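Local coordinates for ftsY (Mycoplasma mycoides, PDB 1ZU4), which serves as the bacterial receptor for the signal recognition particle, represented by its NG domain, a helical bundle joined to a domain of the P-loop NTPase class, at residues A[79-91]-A[273-285]. Sequence-based numbering, arbitrary orientation.
Sequences VESLYQAYTDNDW and GLAIKELLNIPIK
The Trp91 indole has Pro283 over one face, and Asn89 CG, two residues earlier, lies over the opposite face, offset toward the rim. Pro283 CG sits over the face, 3.9 Å from the centroid of the six-membered ring, which identifies a CH-pi contact. At the indole edge, Trp91 NE1 donates to Asn281 OD1 at 3.1 Å; the N-H...O angle of 143° shows a bent bond, and NE1 lies above the amide plane, not on a lone pair of OD1. The Tyr86 ring presents its edge to Gly273 O, in plane, while Lys277 CB meets it obliquely, 3.6 Å from Tyr86 CD1. With CG anti to the backbone N, Tyr86 reaches strand 284-288, where its OH accepts from Ile284 N at 3.3 Å, nearly straight at 167°. Two waters also bind this hydroxyl and donate to Ile282 O and Ile284 O. Helix 71-87, by family probably the last of the N-terminal bundle, runs beside G-domain helix 272-280, as at the N-G interface of SRP54-type proteins; their local axes are 28° apart. Lys277, bent at chi2 and chi4, runs its CD 3.5 Å from Trp91 CZ2 and places NZ 2.8 Å from both Tyr86 O and Asp88 O, tying down the helix end. Asn89 ND2 also donates to Tyr86 O, in the carbonyl plane, and its OD1 forms an Asx turn with Trp91 N. Leu274 packs its CD2 3.7 Å from Tyr86 CB and its CD1 against Leu82 CD2.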
loop_
_atom_site.group_PDB
_atom_site.type_symbol
_atom_site.label_atom_id
_atom_site.label_comp_id
_atom_site.label_asym_id
_atom_site.label_seq_id
_atom_site.Cartn_x
_atom_site.Cartn_y
_atom_site.Cartn_z
ATOM N N VAL A 79 19.733 -9.696 -3.112
ATOM C CA VAL A 79 18.714 -9.580 -2.052
ATOM C C VAL A 79 18.959 -8.297 -1.227
ATOM O O VAL A 79 18.059 -7.518 -1.025
ATOM C CB VAL A 79 18.643 -10.854 -1.150
ATOM C CG1 VAL A 79 17.709 -10.631 0.025
ATOM C CG2 VAL A 79 18.158 -12.077 -1.949
ATOM N N GLU A 80 20.205 -8.088 -0.823
ATOM C CA GLU A 80 20.623 -6.930 -0.067
ATOM C C GLU A 80 20.478 -5.640 -0.852
ATOM O O GLU A 80 20.049 -4.644 -0.302
ATOM C CB GLU A 80 22.078 -7.122 0.412
ATOM C CG GLU A 80 22.655 -5.942 1.168
ATOM C CD GLU A 80 24.023 -6.297 1.778
ATOM O OE1 GLU A 80 24.089 -7.261 2.573
ATOM O OE2 GLU A 80 25.021 -5.626 1.446
ATOM N N SER A 81 20.803 -5.672 -2.143
ATOM C CA SER A 81 20.704 -4.479 -3.007
ATOM C C SER A 81 19.272 -4.060 -3.294
ATOM O O SER A 81 19.014 -2.876 -3.520
ATOM C CB SER A 81 21.464 -4.671 -4.336
ATOM O OG SER A 81 22.861 -5.022 -4.113
ATOM N N LEU A 82 18.349 -5.026 -3.301
ATOM C CA LEU A 82 16.918 -4.744 -3.520
ATOM C C LEU A 82 16.377 -3.988 -2.317
ATOM O O LEU A 82 15.755 -2.938 -2.464
ATOM C CB LEU A 82 16.135 -6.033 -3.744
ATOM C CG LEU A 82 16.345 -6.729 -5.105
ATOM C CD1 LEU A 82 15.855 -8.160 -5.029
ATOM C CD2 LEU A 82 15.714 -5.996 -6.339
ATOM N N TYR A 83 16.640 -4.535 -1.130
ATOM C CA TYR A 83 16.286 -3.901 0.115
ATOM C C TYR A 83 16.899 -2.508 0.228
ATOM O O TYR A 83 16.205 -1.536 0.622
ATOM C CB TYR A 83 16.747 -4.803 1.274
ATOM C CG TYR A 83 16.696 -4.146 2.598
ATOM C CD1 TYR A 83 15.525 -4.191 3.378
ATOM C CD2 TYR A 83 17.800 -3.452 3.077
ATOM C CE1 TYR A 83 15.477 -3.596 4.578
ATOM C CE2 TYR A 83 17.746 -2.804 4.273
ATOM C CZ TYR A 83 16.588 -2.912 5.032
ATOM O OH TYR A 83 16.526 -2.288 6.214
ATOM N N GLN A 84 18.206 -2.389 -0.048
ATOM C CA GLN A 84 18.889 -1.054 0.023
ATOM C C GLN A 84 18.356 0.004 -0.966
ATOM O O GLN A 84 18.302 1.216 -0.660
ATOM C CB GLN A 84 20.415 -1.211 -0.073
ATOM C CG GLN A 84 20.945 -1.977 1.135
ATOM C CD GLN A 84 22.457 -2.010 1.219
ATOM O OE1 GLN A 84 23.163 -1.840 0.226
ATOM N NE2 GLN A 84 22.952 -2.264 2.414
ATOM N N ALA A 85 17.926 -0.462 -2.141
ATOM C CA ALA A 85 17.403 0.427 -3.178
ATOM C C ALA A 85 16.139 1.117 -2.667
ATOM O O ALA A 85 15.929 2.317 -2.884
ATOM C CB ALA A 85 17.112 -0.352 -4.431
ATOM N N TYR A 86 15.310 0.345 -1.986
ATOM C CA TYR A 86 14.093 0.852 -1.364
ATOM C C TYR A 86 14.411 1.711 -0.157
ATOM O O TYR A 86 13.830 2.784 0.005
ATOM C CB TYR A 86 13.198 -0.307 -0.935
ATOM C CG TYR A 86 11.837 0.105 -0.434
ATOM C CD1 TYR A 86 10.764 0.166 -1.323
ATOM C CD2 TYR A 86 11.628 0.487 0.915
ATOM C CE1 TYR A 86 9.504 0.544 -0.907
ATOM C CE2 TYR A 86 10.332 0.899 1.361
ATOM C CZ TYR A 86 9.286 0.896 0.426
ATOM O OH TYR A 86 8.009 1.265 0.751
ATOM N N THR A 87 15.315 1.243 0.698
ATOM C CA THR A 87 15.560 1.950 1.959
ATOM C C THR A 87 16.476 3.181 1.793
ATOM O O THR A 87 16.684 3.897 2.750
ATOM C CB THR A 87 16.156 1.007 3.040
ATOM O OG1 THR A 87 17.331 0.388 2.503
ATOM C CG2 THR A 87 15.179 -0.075 3.435
ATOM N N ASP A 88 17.049 3.392 0.601
ATOM C CA ASP A 88 17.817 4.603 0.271
ATOM C C ASP A 88 16.853 5.790 0.086
ATOM O O ASP A 88 16.300 6.034 -0.999
ATOM C CB ASP A 88 18.700 4.369 -0.980
ATOM C CG ASP A 88 19.413 5.643 -1.469
ATOM O OD1 ASP A 88 19.884 6.442 -0.619
ATOM O OD2 ASP A 88 19.495 5.838 -2.709
ATOM N N ASN A 89 16.621 6.503 1.174
ATOM C CA ASN A 89 15.681 7.608 1.187
ATOM C C ASN A 89 15.901 8.510 2.412
ATOM O O ASN A 89 16.607 8.155 3.363
ATOM C CB ASN A 89 14.223 7.088 1.140
ATOM C CG ASN A 89 13.891 6.170 2.304
ATOM O OD1 ASN A 89 14.003 6.567 3.478
ATOM N ND2 ASN A 89 13.490 4.923 1.988
ATOM N N ASP A 90 15.245 9.660 2.362
ATOM C CA ASP A 90 15.244 10.669 3.399
ATOM C C ASP A 90 14.269 10.389 4.569
ATOM O O ASP A 90 14.131 11.239 5.454
ATOM C CB ASP A 90 14.859 12.008 2.740
ATOM C CG ASP A 90 13.753 11.841 1.676
ATOM O OD1 ASP A 90 14.065 11.392 0.540
ATOM O OD2 ASP A 90 12.569 12.129 1.984
ATOM N N TRP A 91 13.591 9.238 4.597
ATOM C CA TRP A 91 12.448 9.121 5.540
ATOM C C TRP A 91 12.836 8.932 7.022
ATOM O O TRP A 91 13.189 7.819 7.451
ATOM C CB TRP A 91 11.408 8.059 5.109
ATOM C CG TRP A 91 11.045 8.010 3.633
ATOM C CD1 TRP A 91 11.127 9.018 2.707
ATOM C CD2 TRP A 91 10.491 6.880 2.943
ATOM N NE1 TRP A 91 10.693 8.573 1.482
ATOM C CE2 TRP A 91 10.296 7.266 1.600
ATOM C CE3 TRP A 91 10.165 5.574 3.329
ATOM C CZ2 TRP A 91 9.776 6.391 0.641
ATOM C CZ3 TRP A 91 9.676 4.704 2.381
ATOM C CH2 TRP A 91 9.472 5.118 1.052
ATOM N N GLY A 273 7.014 -2.679 -5.848
ATOM C CA GLY A 273 7.277 -1.978 -4.600
ATOM C C GLY A 273 8.323 -0.897 -4.807
ATOM O O GLY A 273 8.242 0.170 -4.200
ATOM N N LEU A 274 9.322 -1.222 -5.646
ATOM C CA LEU A 274 10.418 -0.332 -5.950
ATOM C C LEU A 274 10.008 0.750 -6.918
ATOM O O LEU A 274 10.504 1.846 -6.839
ATOM C CB LEU A 274 11.605 -1.110 -6.510
ATOM C CG LEU A 274 12.314 -2.068 -5.547
ATOM C CD1 LEU A 274 13.460 -2.790 -6.291
ATOM C CD2 LEU A 274 12.864 -1.240 -4.463
ATOM N N ALA A 275 9.156 0.410 -7.870
ATOM C CA ALA A 275 8.597 1.383 -8.785
ATOM C C ALA A 275 7.854 2.445 -7.968
ATOM O O ALA A 275 7.970 3.621 -8.262
ATOM C CB ALA A 275 7.636 0.687 -9.826
ATOM N N ILE A 276 7.092 2.026 -6.941
ATOM C CA ILE A 276 6.353 2.957 -6.091
ATOM C C ILE A 276 7.324 3.918 -5.363
ATOM O O ILE A 276 7.182 5.140 -5.404
ATOM C CB ILE A 276 5.423 2.186 -5.076
ATOM C CG1 ILE A 276 4.225 1.578 -5.850
ATOM C CG2 ILE A 276 4.939 3.113 -3.950
ATOM C CD1 ILE A 276 3.511 0.454 -5.118
ATOM N N LYS A 277 8.295 3.334 -4.679
ATOM C CA LYS A 277 9.328 4.090 -3.983
ATOM C C LYS A 277 9.964 5.137 -4.936
ATOM O O LYS A 277 10.103 6.289 -4.556
ATOM C CB LYS A 277 10.358 3.086 -3.449
ATOM C CG LYS A 277 11.673 3.653 -2.989
ATOM C CD LYS A 277 11.414 4.594 -1.827
ATOM C CE LYS A 277 12.594 5.527 -1.630
ATOM N NZ LYS A 277 13.923 4.856 -1.885
ATOM N N GLU A 278 10.308 4.738 -6.166
ATOM C CA GLU A 278 10.957 5.670 -7.119
ATOM C C GLU A 278 10.001 6.772 -7.592
ATOM O O GLU A 278 10.308 7.954 -7.453
ATOM C CB GLU A 278 11.526 4.922 -8.345
ATOM C CG GLU A 278 12.184 5.822 -9.395
ATOM C CD GLU A 278 13.432 6.480 -8.882
ATOM O OE1 GLU A 278 14.145 5.884 -8.045
ATOM O OE2 GLU A 278 13.664 7.623 -9.302
ATOM N N LEU A 279 8.851 6.394 -8.146
ATOM C CA LEU A 279 7.975 7.386 -8.714
ATOM C C LEU A 279 7.278 8.284 -7.681
ATOM O O LEU A 279 7.197 9.464 -7.927
ATOM C CB LEU A 279 6.916 6.784 -9.653
ATOM C CG LEU A 279 6.393 7.812 -10.688
ATOM C CD1 LEU A 279 7.483 8.094 -11.746
ATOM C CD2 LEU A 279 5.091 7.379 -11.366
ATOM N N LEU A 280 6.766 7.725 -6.577
ATOM C CA LEU A 280 5.943 8.458 -5.598
ATOM C C LEU A 280 6.723 8.971 -4.445
ATOM O O LEU A 280 6.391 10.012 -3.944
ATOM C CB LEU A 280 4.767 7.601 -5.035
ATOM C CG LEU A 280 3.593 7.399 -6.042
ATOM C CD1 LEU A 280 3.879 6.273 -6.993
ATOM C CD2 LEU A 280 2.283 7.115 -5.311
ATOM N N ASN A 281 7.759 8.238 -4.042
ATOM C CA ASN A 281 8.554 8.537 -2.867
ATOM C C ASN A 281 7.690 8.637 -1.621
ATOM O O ASN A 281 7.860 9.571 -0.794
ATOM C CB ASN A 281 9.336 9.849 -3.058
ATOM C CG ASN A 281 10.449 9.988 -2.082
ATOM O OD1 ASN A 281 10.956 8.985 -1.575
ATOM N ND2 ASN A 281 10.824 11.239 -1.781
ATOM N N ILE A 282 6.726 7.719 -1.522
ATOM C CA ILE A 282 5.809 7.673 -0.389
ATOM C C ILE A 282 5.883 6.238 0.146
ATOM O O ILE A 282 5.889 5.317 -0.649
ATOM C CB ILE A 282 4.325 7.993 -0.792
ATOM C CG1 ILE A 282 4.147 9.436 -1.264
ATOM C CG2 ILE A 282 3.382 7.750 0.377
ATOM C CD1 ILE A 282 2.928 9.652 -2.166
ATOM N N PRO A 283 5.935 6.050 1.483
ATOM C CA PRO A 283 6.062 4.681 1.977
ATOM C C PRO A 283 4.829 3.848 1.769
ATOM O O PRO A 283 3.677 4.306 1.988
ATOM C CB PRO A 283 6.274 4.859 3.472
ATOM C CG PRO A 283 6.505 6.317 3.697
ATOM C CD PRO A 283 5.854 7.029 2.590
ATOM N N ILE A 284 5.072 2.589 1.430
ATOM C CA ILE A 284 4.032 1.603 1.473
ATOM C C ILE A 284 3.914 1.256 2.972
ATOM O O ILE A 284 4.934 1.004 3.616
ATOM C CB ILE A 284 4.420 0.352 0.635
ATOM C CG1 ILE A 284 4.604 0.722 -0.838
ATOM C CG2 ILE A 284 3.358 -0.757 0.786
ATOM C CD1 ILE A 284 5.277 -0.357 -1.635
ATOM N N LYS A 285 2.682 1.231 3.508
ATOM C CA LYS A 285 2.483 0.997 4.942
ATOM C C LYS A 285 1.682 -0.250 5.289
ATOM O O LYS A 285 1.824 -0.791 6.392
ATOM C CB LYS A 285 1.874 2.225 5.630
ATOM C CG LYS A 285 2.830 3.474 5.563
ATOM C CD LYS A 285 2.353 4.577 6.415
ATOM C CE LYS A 285 3.334 5.758 6.346
ATOM N NZ LYS A 285 2.938 6.797 7.345
HETATM O O HOH W 1 7.693 3.475 -1.167
HETATM O O HOH W 2 7.785 1.439 3.375
#